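Local coordinates for protein putative isochorismatase (Streptomyces avermitilis, PDB 3KL2) that is a putative isochorismatase-family protein, probably a hydrolase, whose reaction and substrate have not been established, at residues Val51-Thr61 / Asp184-His194; Tyr33-Leu44 / Ala105-Val116. All coordinates share one frame; numbering follows the deposited sequence.

Contact 1: residues Val51-Thr61 / Asp184-His194; sequences VMQHTGMLANT and DCVAATSQEEH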
loop_
_atom_site.group_PDB
_atom_site.type_symbol
_atom_site.label_atom_id
_atom_site.label_comp_id
_atom_site.label_asym_id
_atom_site.label_seq_id
_atom_site.Cartn_x
_atom_site.Cartn_y
_atom_site.Cartn_z
ATOM N N VAL A 51 -10.729 -30.643 -8.216
ATOM C CA VAL A 51 -9.343 -30.314 -7.878
ATOM C C VAL A 51 -9.064 -30.525 -6.392
ATOM O O VAL A 51 -7.994 -31.003 -6.028
ATOM C CB VAL A 51 -8.964 -28.917 -8.383
ATOM C CG1 VAL A 51 -7.527 -28.561 -8.008
ATOM C CG2 VAL A 51 -9.134 -28.858 -9.936
ATOM N N MET A 52 -10.028 -30.234 -5.527
ATOM C CA MET A 52 -9.870 -30.616 -4.114
ATOM C C MET A 52 -9.591 -32.134 -4.016
ATOM O O MET A 52 -8.628 -32.566 -3.394
ATOM C CB MET A 52 -11.121 -30.257 -3.304
ATOM C CG MET A 52 -11.230 -28.779 -2.896
ATOM S SD MET A 52 -12.729 -28.437 -1.946
ATOM C CE MET A 52 -12.314 -29.488 -0.548
ATOM N N GLN A 53 -10.443 -32.927 -4.663
ATOM C CA GLN A 53 -10.354 -34.394 -4.617
ATOM C C GLN A 53 -9.036 -34.879 -5.220
ATOM O O GLN A 53 -8.337 -35.688 -4.610
ATOM C CB GLN A 53 -11.557 -35.019 -5.339
ATOM C CG GLN A 53 -11.859 -36.479 -4.975
ATOM C CD GLN A 53 -11.181 -37.519 -5.891
ATOM O OE1 GLN A 53 -10.813 -37.243 -7.055
ATOM N NE2 GLN A 53 -11.025 -38.737 -5.361
ATOM N N HIS A 54 -8.686 -34.367 -6.397
ATOM C CA HIS A 54 -7.431 -34.749 -7.051
ATOM C C HIS A 54 -6.207 -34.495 -6.151
ATOM O O HIS A 54 -5.322 -35.345 -6.029
ATOM C CB HIS A 54 -7.260 -34.039 -8.405
ATOM C CG HIS A 54 -6.117 -34.573 -9.218
ATOM N ND1 HIS A 54 -4.922 -33.891 -9.374
ATOM C CD2 HIS A 54 -5.983 -35.734 -9.911
ATOM C CE1 HIS A 54 -4.112 -34.599 -10.143
ATOM N NE2 HIS A 54 -4.727 -35.726 -10.474
ATOM N N THR A 55 -6.171 -33.335 -5.506
ATOM C CA THR A 55 -4.998 -32.955 -4.728
ATOM C C THR A 55 -4.992 -33.500 -3.295
ATOM O O THR A 55 -3.925 -33.697 -2.702
ATOM C CB THR A 55 -4.872 -31.442 -4.680
ATOM O OG1 THR A 55 -6.074 -30.891 -4.122
ATOM C CG2 THR A 55 -4.624 -30.906 -6.098
ATOM N N GLY A 56 -6.177 -33.759 -2.757
ATOM C CA GLY A 56 -6.323 -34.045 -1.334
ATOM C C GLY A 56 -5.879 -32.865 -0.488
ATOM O O GLY A 56 -5.298 -33.052 0.569
ATOM N N MET A 57 -6.162 -31.654 -0.963
ATOM C CA MET A 57 -5.661 -30.437 -0.327
ATOM C C MET A 57 -6.161 -30.282 1.098
ATOM O O MET A 57 -5.391 -29.855 1.978
ATOM C CB MET A 57 -5.994 -29.170 -1.140
ATOM C CG MET A 57 -7.484 -28.873 -1.309
ATOM S SD MET A 57 -8.193 -27.780 -0.078
ATOM C CE MET A 57 -7.397 -26.204 -0.502
ATOM N N LEU A 58 -7.424 -30.617 1.337
ATOM C CA LEU A 58 -8.004 -30.369 2.637
ATOM C C LEU A 58 -7.253 -31.185 3.717
ATOM O O LEU A 58 -6.742 -30.613 4.681
ATOM C CB LEU A 58 -9.521 -30.611 2.654
ATOM C CG LEU A 58 -10.143 -30.245 4.008
ATOM C CD1 LEU A 58 -9.974 -28.746 4.242
ATOM C CD2 LEU A 58 -11.625 -30.703 4.168
ATOM N N ALA A 59 -7.131 -32.489 3.538
ATOM C CA ALA A 59 -6.387 -33.304 4.489
ATOM C C ALA A 59 -4.938 -32.858 4.569
ATOM O O ALA A 59 -4.313 -32.907 5.635
ATOM C CB ALA A 59 -6.481 -34.821 4.136
ATOM N N ASN A 60 -4.383 -32.427 3.451
ATOM C CA ASN A 60 -2.964 -32.062 3.444
ATOM C C ASN A 60 -2.747 -30.772 4.262
ATOM O O ASN A 60 -1.742 -30.603 4.936
ATOM C CB ASN A 60 -2.463 -31.842 2.005
ATOM C CG ASN A 60 -2.352 -33.113 1.196
ATOM O OD1 ASN A 60 -1.925 -34.157 1.690
ATOM N ND2 ASN A 60 -2.698 -33.011 -0.083
ATOM N N THR A 61 -3.697 -29.861 4.174
ATOM C CA THR A 61 -3.604 -28.613 4.922
ATOM C C THR A 61 -3.661 -28.920 6.414
ATOM O O THR A 61 -2.859 -28.385 7.192
ATOM C CB THR A 61 -4.721 -27.625 4.539
ATOM O OG1 THR A 61 -4.731 -27.449 3.119
ATOM C CG2 THR A 61 -4.488 -26.266 5.204
ATOM N N ASP A 184 0.377 -28.812 -2.997
ATOM C CA ASP A 184 -0.725 -29.753 -2.749
ATOM C C ASP A 184 -1.686 -29.315 -1.625
ATOM O O ASP A 184 -2.360 -30.169 -1.054
ATOM C CB ASP A 184 -0.223 -31.211 -2.509
ATOM C CG ASP A 184 0.724 -31.330 -1.319
ATOM O OD1 ASP A 184 1.024 -30.281 -0.734
ATOM O OD2 ASP A 184 1.194 -32.450 -0.974
ATOM N N CYS A 185 -1.764 -28.017 -1.312
ATOM C CA CYS A 185 -2.795 -27.488 -0.376
ATOM C C CYS A 185 -3.535 -26.317 -0.983
ATOM O O CYS A 185 -3.969 -25.408 -0.295
ATOM C CB CYS A 185 -2.180 -27.057 0.939
ATOM S SG CYS A 185 -1.399 -28.339 1.853
ATOM N N VAL A 186 -3.667 -26.324 -2.292
ATOM C CA VAL A 186 -4.422 -25.296 -2.962
ATOM C C VAL A 186 -5.343 -25.934 -3.991
ATOM O O VAL A 186 -5.100 -27.071 -4.388
ATOM C CB VAL A 186 -3.497 -24.258 -3.639
ATOM C CG1 VAL A 186 -2.647 -23.529 -2.575
ATOM C CG2 VAL A 186 -2.668 -24.900 -4.697
ATOM N N ALA A 187 -6.380 -25.214 -4.415
ATOM C CA ALA A 187 -7.320 -25.706 -5.409
ATOM C C ALA A 187 -7.908 -24.566 -6.232
ATOM O O ALA A 187 -7.899 -23.404 -5.815
ATOM C CB ALA A 187 -8.457 -26.561 -4.754
ATOM N N ALA A 188 -8.404 -24.930 -7.416
ATOM C CA ALA A 188 -8.954 -24.005 -8.363
ATOM C C ALA A 188 -10.194 -24.610 -8.976
ATOM O O ALA A 188 -10.598 -25.716 -8.631
ATOM C CB ALA A 188 -7.944 -23.731 -9.444
ATOM N N THR A 189 -10.783 -23.876 -9.910
ATOM C CA THR A 189 -11.994 -24.313 -10.540
ATOM C C THR A 189 -11.693 -25.237 -11.734
ATOM O O THR A 189 -12.600 -25.759 -12.346
ATOM C CB THR A 189 -12.837 -23.086 -10.991
ATOM O OG1 THR A 189 -12.047 -22.246 -11.845
ATOM C CG2 THR A 189 -13.294 -22.271 -9.796
ATOM N N SER A 190 -10.422 -25.409 -12.081
ATOM C CA SER A 190 -10.041 -26.254 -13.193
ATOM C C SER A 190 -8.672 -26.821 -12.913
ATOM O O SER A 190 -7.802 -26.122 -12.442
ATOM C CB SER A 190 -10.051 -25.477 -14.522
ATOM O OG SER A 190 -8.920 -25.789 -15.335
ATOM N N GLN A 191 -8.505 -28.099 -13.211
ATOM C CA GLN A 191 -7.219 -28.770 -13.060
ATOM C C GLN A 191 -6.199 -28.083 -13.964
ATOM O O GLN A 191 -5.048 -27.875 -13.553
ATOM C CB GLN A 191 -7.335 -30.271 -13.430
ATOM C CG GLN A 191 -6.112 -31.115 -13.063
ATOM C CD GLN A 191 -5.957 -31.320 -11.548
ATOM O OE1 GLN A 191 -4.829 -31.376 -11.003
ATOM N NE2 GLN A 191 -7.093 -31.401 -10.857
ATOM N N GLU A 192 -6.639 -27.733 -15.180
ATOM C CA GLU A 192 -5.779 -27.088 -16.152
ATOM C C GLU A 192 -5.311 -25.720 -15.585
ATOM O O GLU A 192 -4.111 -25.471 -15.509
ATOM C CB GLU A 192 -6.467 -26.982 -17.542
ATOM N N GLU A 193 -6.248 -24.879 -15.143
ATOM C CA GLU A 193 -5.905 -23.577 -14.510
ATOM C C GLU A 193 -4.972 -23.781 -13.315
ATOM O O GLU A 193 -3.988 -23.061 -13.146
ATOM C CB GLU A 193 -7.157 -22.811 -14.059
ATOM C CG GLU A 193 -8.140 -22.457 -15.187
ATOM C CD GLU A 193 -9.315 -21.505 -14.758
ATOM O OE1 GLU A 193 -9.370 -21.038 -13.581
ATOM O OE2 GLU A 193 -10.180 -21.231 -15.652
ATOM N N HIS A 194 -5.277 -24.775 -12.498
ATOM C CA HIS A 194 -4.465 -25.125 -11.333
ATOM C C HIS A 194 -3.011 -25.462 -11.666
ATOM O O HIS A 194 -2.088 -24.874 -11.109
ATOM C CB HIS A 194 -5.146 -26.305 -10.640
ATOM C CG HIS A 194 -4.401 -26.863 -9.474
ATOM N ND1 HIS A 194 -4.507 -26.337 -8.202
ATOM C CD2 HIS A 194 -3.573 -27.935 -9.378
ATOM C CE1 HIS A 194 -3.771 -27.065 -7.374
ATOM N NE2 HIS A 194 -3.196 -28.039 -8.060
#

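Contact 2: residues Tyr33-Leu44 / Ala105-Val116; sequences YQNEFTSDGGVL and AFVKGTWGAAIV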
loop_
_atom_site.group_PDB
_atom_site.type_symbol
_atom_site.label_atom_id
_atom_site.label_comp_id
_atom_site.label_asym_id
_atom_site.label_seq_id
_atom_site.Cartn_x
_atom_site.Cartn_y
_atom_site.Cartn_z
ATOM N N TYR A 33 -10.468 -21.023 3.525
ATOM C CA TYR A 33 -10.950 -22.345 3.811
ATOM C C TYR A 33 -12.330 -22.270 4.450
ATOM O O TYR A 33 -12.489 -22.672 5.596
ATOM C CB TYR A 33 -9.995 -23.073 4.704
ATOM C CG TYR A 33 -8.724 -23.544 4.040
ATOM C CD1 TYR A 33 -8.566 -24.854 3.623
ATOM C CD2 TYR A 33 -7.663 -22.670 3.862
ATOM C CE1 TYR A 33 -7.349 -25.291 3.054
ATOM C CE2 TYR A 33 -6.482 -23.083 3.279
ATOM C CZ TYR A 33 -6.327 -24.394 2.898
ATOM O OH TYR A 33 -5.124 -24.741 2.350
ATOM N N GLN A 34 -13.310 -21.766 3.683
ATOM C CA GLN A 34 -14.655 -21.556 4.141
ATOM C C GLN A 34 -15.586 -22.555 3.475
ATOM O O GLN A 34 -15.311 -22.996 2.366
ATOM C CB GLN A 34 -15.133 -20.132 3.812
ATOM C CG GLN A 34 -14.454 -19.033 4.663
ATOM C CD GLN A 34 -14.456 -17.728 3.977
ATOM O OE1 GLN A 34 -13.557 -17.456 3.174
ATOM N NE2 GLN A 34 -15.501 -16.934 4.198
ATOM N N ASN A 35 -16.705 -22.860 4.138
ATOM C CA ASN A 35 -17.659 -23.823 3.655
ATOM C C ASN A 35 -17.999 -23.565 2.202
ATOM O O ASN A 35 -18.049 -24.506 1.413
ATOM C CB ASN A 35 -18.948 -23.851 4.511
ATOM C CG ASN A 35 -18.721 -24.427 5.897
ATOM O OD1 ASN A 35 -18.116 -25.494 6.038
ATOM N ND2 ASN A 35 -19.182 -23.705 6.946
ATOM N N GLU A 36 -18.147 -22.292 1.838
ATOM C CA GLU A 36 -18.569 -21.923 0.486
ATOM C C GLU A 36 -17.765 -22.634 -0.618
ATOM O O GLU A 36 -18.304 -22.900 -1.701
ATOM C CB GLU A 36 -18.544 -20.405 0.293
ATOM C CG GLU A 36 -19.638 -19.927 -0.633
ATOM C CD GLU A 36 -20.963 -19.796 0.082
ATOM O OE1 GLU A 36 -21.172 -18.710 0.675
ATOM O OE2 GLU A 36 -21.795 -20.756 0.031
ATOM N N PHE A 37 -16.513 -22.984 -0.306
ATOM C CA PHE A 37 -15.614 -23.710 -1.214
ATOM C C PHE A 37 -15.430 -25.167 -0.821
ATOM O O PHE A 37 -15.459 -26.058 -1.673
ATOM C CB PHE A 37 -14.194 -23.076 -1.176
ATOM C CG PHE A 37 -14.014 -21.855 -2.026
ATOM C CD1 PHE A 37 -14.404 -21.833 -3.354
ATOM C CD2 PHE A 37 -13.345 -20.761 -1.527
ATOM C CE1 PHE A 37 -14.190 -20.678 -4.171
ATOM C CE2 PHE A 37 -13.116 -19.608 -2.321
ATOM C CZ PHE A 37 -13.536 -19.568 -3.624
ATOM N N THR A 38 -15.204 -25.421 0.468
ATOM C CA THR A 38 -14.732 -26.722 0.948
ATOM C C THR A 38 -15.780 -27.816 1.073
ATOM O O THR A 38 -15.431 -28.991 1.062
ATOM C CB THR A 38 -14.176 -26.580 2.372
ATOM O OG1 THR A 38 -15.189 -25.959 3.167
ATOM C CG2 THR A 38 -12.896 -25.741 2.389
ATOM N N SER A 39 -17.053 -27.451 1.210
ATOM C CA SER A 39 -18.056 -28.406 1.718
ATOM C C SER A 39 -19.294 -28.513 0.840
ATOM O O SER A 39 -19.722 -27.525 0.238
ATOM C CB SER A 39 -18.500 -27.960 3.116
ATOM O OG SER A 39 -17.404 -27.515 3.912
ATOM N N ASP A 40 -19.885 -29.710 0.810
ATOM C CA ASP A 40 -21.089 -29.995 0.027
ATOM C C ASP A 40 -22.186 -28.981 0.331
ATOM O O ASP A 40 -22.500 -28.756 1.495
ATOM C CB ASP A 40 -21.612 -31.423 0.309
ATOM C CG ASP A 40 -20.857 -32.526 -0.499
ATOM O OD1 ASP A 40 -20.107 -32.202 -1.450
ATOM O OD2 ASP A 40 -21.027 -33.734 -0.187
ATOM N N GLY A 41 -22.732 -28.361 -0.719
ATOM C CA GLY A 41 -23.821 -27.389 -0.604
ATOM C C GLY A 41 -23.315 -25.957 -0.589
ATOM O O GLY A 41 -24.094 -25.013 -0.753
ATOM N N GLY A 42 -22.006 -25.793 -0.367
ATOM C CA GLY A 42 -21.361 -24.507 -0.505
ATOM C C GLY A 42 -21.545 -24.060 -1.940
ATOM O O GLY A 42 -21.495 -24.874 -2.858
ATOM N N VAL A 43 -21.756 -22.776 -2.148
ATOM C CA VAL A 43 -22.172 -22.318 -3.472
ATOM C C VAL A 43 -21.098 -22.457 -4.533
ATOM O O VAL A 43 -21.397 -22.472 -5.721
ATOM C CB VAL A 43 -22.639 -20.847 -3.417
ATOM C CG1 VAL A 43 -22.532 -20.196 -4.818
ATOM C CG2 VAL A 43 -24.084 -20.783 -2.843
ATOM N N LEU A 44 -19.843 -22.521 -4.108
ATOM C CA LEU A 44 -18.740 -22.583 -5.050
ATOM C C LEU A 44 -18.040 -23.917 -4.943
ATOM O O LEU A 44 -16.976 -24.116 -5.518
ATOM C CB LEU A 44 -17.758 -21.447 -4.755
ATOM C CG LEU A 44 -18.348 -20.108 -5.206
ATOM C CD1 LEU A 44 -17.559 -18.941 -4.601
ATOM C CD2 LEU A 44 -18.393 -20.023 -6.779
ATOM N N ALA A 105 -22.461 -15.472 -2.660
ATOM C CA ALA A 105 -21.418 -16.223 -1.922
ATOM C C ALA A 105 -20.738 -15.390 -0.824
ATOM O O ALA A 105 -20.613 -14.189 -0.919
ATOM C CB ALA A 105 -20.363 -16.725 -2.900
ATOM N N PHE A 106 -20.294 -16.068 0.214
ATOM C CA PHE A 106 -19.633 -15.438 1.348
ATOM C C PHE A 106 -20.430 -14.306 2.062
ATOM O O PHE A 106 -19.863 -13.274 2.445
ATOM C CB PHE A 106 -18.261 -14.952 0.932
ATOM C CG PHE A 106 -17.448 -15.972 0.232
ATOM C CD1 PHE A 106 -17.253 -15.905 -1.123
ATOM C CD2 PHE A 106 -16.798 -16.947 0.930
ATOM C CE1 PHE A 106 -16.450 -16.826 -1.775
ATOM C CE2 PHE A 106 -16.006 -17.871 0.276
ATOM C CZ PHE A 106 -15.835 -17.808 -1.054
ATOM N N VAL A 107 -21.732 -14.502 2.264
ATOM C CA VAL A 107 -22.506 -13.519 3.027
ATOM C C VAL A 107 -22.112 -13.671 4.518
ATOM O O VAL A 107 -22.058 -14.785 5.050
ATOM C CB VAL A 107 -24.035 -13.659 2.790
ATOM C CG1 VAL A 107 -24.804 -12.558 3.497
ATOM C CG2 VAL A 107 -24.383 -13.596 1.269
ATOM N N LYS A 108 -21.782 -12.556 5.165
ATOM C CA LYS A 108 -21.525 -12.522 6.634
ATOM C C LYS A 108 -22.667 -13.137 7.439
ATOM O O LYS A 108 -23.836 -12.791 7.228
ATOM C CB LYS A 108 -21.367 -11.082 7.139
ATOM C CG LYS A 108 -19.959 -10.542 7.070
ATOM C CD LYS A 108 -19.779 -9.281 7.978
ATOM C CE LYS A 108 -18.525 -9.443 8.902
ATOM N NZ LYS A 108 -17.219 -9.626 8.112
ATOM N N GLY A 109 -22.324 -14.040 8.358
ATOM C CA GLY A 109 -23.330 -14.665 9.269
ATOM C C GLY A 109 -24.121 -15.846 8.681
ATOM O O GLY A 109 -25.238 -16.169 9.159
ATOM N N THR A 110 -23.552 -16.472 7.648
ATOM C CA THR A 110 -24.102 -17.688 7.023
ATOM C C THR A 110 -23.129 -18.820 7.203
ATOM O O THR A 110 -21.959 -18.627 7.476
ATOM C CB THR A 110 -24.307 -17.541 5.519
ATOM O OG1 THR A 110 -23.029 -17.286 4.886
ATOM C CG2 THR A 110 -25.282 -16.431 5.216
ATOM N N TRP A 111 -23.626 -20.030 7.025
ATOM C CA TRP A 111 -22.811 -21.232 7.090
ATOM C C TRP A 111 -21.724 -21.161 6.027
ATOM O O TRP A 111 -20.549 -21.515 6.292
ATOM C CB TRP A 111 -23.693 -22.469 6.907
ATOM C CG TRP A 111 -22.962 -23.777 6.686
ATOM C CD1 TRP A 111 -22.447 -24.630 7.653
ATOM C CD2 TRP A 111 -22.688 -24.395 5.423
ATOM N NE1 TRP A 111 -21.863 -25.729 7.052
ATOM C CE2 TRP A 111 -22.013 -25.628 5.693
ATOM C CE3 TRP A 111 -22.959 -24.039 4.087
ATOM C CZ2 TRP A 111 -21.606 -26.494 4.691
ATOM C CZ3 TRP A 111 -22.552 -24.922 3.064
ATOM C CH2 TRP A 111 -21.868 -26.127 3.379
ATOM N N GLY A 112 -22.093 -20.684 4.851
ATOM C CA GLY A 112 -21.123 -20.592 3.741
ATOM C C GLY A 112 -19.881 -19.786 4.055
ATOM O O GLY A 112 -18.764 -20.128 3.597
ATOM N N ALA A 113 -20.080 -18.733 4.847
ATOM C CA ALA A 113 -19.034 -17.813 5.240
ATOM C C ALA A 113 -18.128 -18.348 6.333
ATOM O O ALA A 113 -17.067 -17.796 6.503
ATOM C CB ALA A 113 -19.667 -16.441 5.724
ATOM N N ALA A 114 -18.535 -19.391 7.063
ATOM C CA ALA A 114 -17.735 -19.950 8.145
ATOM C C ALA A 114 -16.563 -20.758 7.666
ATOM O O ALA A 114 -16.620 -21.474 6.639
ATOM C CB ALA A 114 -18.574 -20.846 9.042
ATOM N N ILE A 115 -15.503 -20.692 8.472
ATOM C CA ILE A 115 -14.349 -21.507 8.251
ATOM C C ILE A 115 -14.760 -22.940 8.447
ATOM O O ILE A 115 -15.643 -23.237 9.250
ATOM C CB ILE A 115 -13.202 -21.154 9.176
ATOM C CG1 ILE A 115 -12.671 -19.763 8.803
ATOM C CG2 ILE A 115 -12.106 -22.200 9.032
ATOM C CD1 ILE A 115 -11.693 -19.166 9.799
ATOM N N VAL A 116 -14.138 -23.836 7.692
ATOM C CA VAL A 116 -14.499 -25.243 7.708
ATOM C C VAL A 116 -14.131 -25.888 9.071
ATOM O O VAL A 116 -13.080 -25.584 9.646
ATOM C CB VAL A 116 -13.859 -25.967 6.490
ATOM C CG1 VAL A 116 -12.339 -25.956 6.588
ATOM C CG2 VAL A 116 -14.407 -27.408 6.319
HETATM O O HOH W 1 -23.032 -17.297 1.963
#

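Contact 1: residues Val51-Thr61 / Asp184-His194
The C-terminal part of strand 178-187, in the parallel sheet of an isochorismatase-type alpha/beta fold, turns a corner at Asp184 and Cys185 and passes the junction of helices 45-55 and 57-71 before leading into helix 191-205. At the junction, Asn60 ND2 donates to Asp184 O over 3.0 Å; the donor lies in the carbonyl plane, and the amide and carboxylate planes of the pair stack 24° apart. The Asp184 carboxylate has its polar partner elsewhere, in Ser211. Met57 CA approaches Asp184 O at 3.4 Å with 155° at the hydrogen, a CA-H...O contact. From helix 45-55, Val51 CG1, set anti to its amide nitrogen (chi1 179°), lies over one face of the His194 ring, toward its rim, 3.9 Å from the centroid, a CH-pi contact, while Thr161 binds the ring's ND1. Thr55 CG2 approaches the same ring obliquely, 3.8 Å from His194 NE2, and Thr55 OG1 turns back to donate to Val51 O. An alanine here lacks both branches, which would probably open a gap beside His194 and leave Val51 O with one donor fewer. Ala187 CB packs 3.9 Å from Val51 CG1 and 4.0 Å from Met52 CG.

Contact 2: residues Tyr33-Leu44 / Ala105-Val116
Glu36 OE1 is gripped by two donors: Phe106 N, 2.8 Å away and meeting the oxygen on its anti side, and a water that also joins Val107 N and Thr110 OG1. The other carboxylate oxygen, OE2, accepts from Val43 N, so backbone amides of both segments fix the rotation of the group. This buried carboxylate thus ties the turn after helix 35-38 to the loop 105-116, and a CB on Gly112 would clash with OE1. Val116 N to Tyr33 O and Asn35 N to Ala114 O flank a single beta bridge between Gln34 and Ile115, and Glu36 N to Gly112 O adds a third backbone bond at the helix start.

Asn35 supplies the straightest bond across the contact, ND2 to Trp111 O at 2.7 Å and 171°. The donor stands above the carbonyl plane, and Ala114 N reaches the same oxygen from the opposite face. The Asn35 amide lies nearly flat over the indole, their planes 6° apart, and Asn35 CB sits 3.6 Å from the centroid of the six-membered ring. With CG anti to the backbone nitrogen of Trp111 (chi1 169°), the indole reaches over to the turn at Ser39-Gly42, where Gly42 N lies at its edge, 3.6 Å from Trp111 CZ3.

Gln34 NE2 donates to Ala113 O at 2.9 Å and also to Ile80 O. On the Phe106 ring, Glu36 CG covers one face, while the ring turns its edge to the face of Phe37 in an offset edge-to-face pair with centroids 5.4 Å apart. Leu44 CD1 packs 3.7 Å from Phe106 CE1.

Phe37 also stacks on Phe159 and touches Val48, so helix 35-38 sits between the C-terminal end of strand 153-159 with helix 45-55 and the loop joining helix 96-103 to strand 126-127.

The centres of the two contacts lie about 17 Å apart, and their segments alternate along the chain: 33-44, 51-61, 105-116, then 184-194. Helix 35-38 of contact 2 is followed directly by helix 45-55 of contact 1. The contacts touch at two places. Tyr33 OH lies 2.8 Å from Thr61 OG1, a probable hydrogen bond, and Met52 CE lies 3.5 Å from Thr38 O. Phe159 of strand 153-159 is a shared neighbour, touching Met52, Met57 and Ala187 and stacking on Phe37. Through the residues after strand 26-31, residues 105-116, part of the loop between helix 96-103 and strand 126-127, are thereby connected to the end of strand 178-187 within one isochorismatase-family domain.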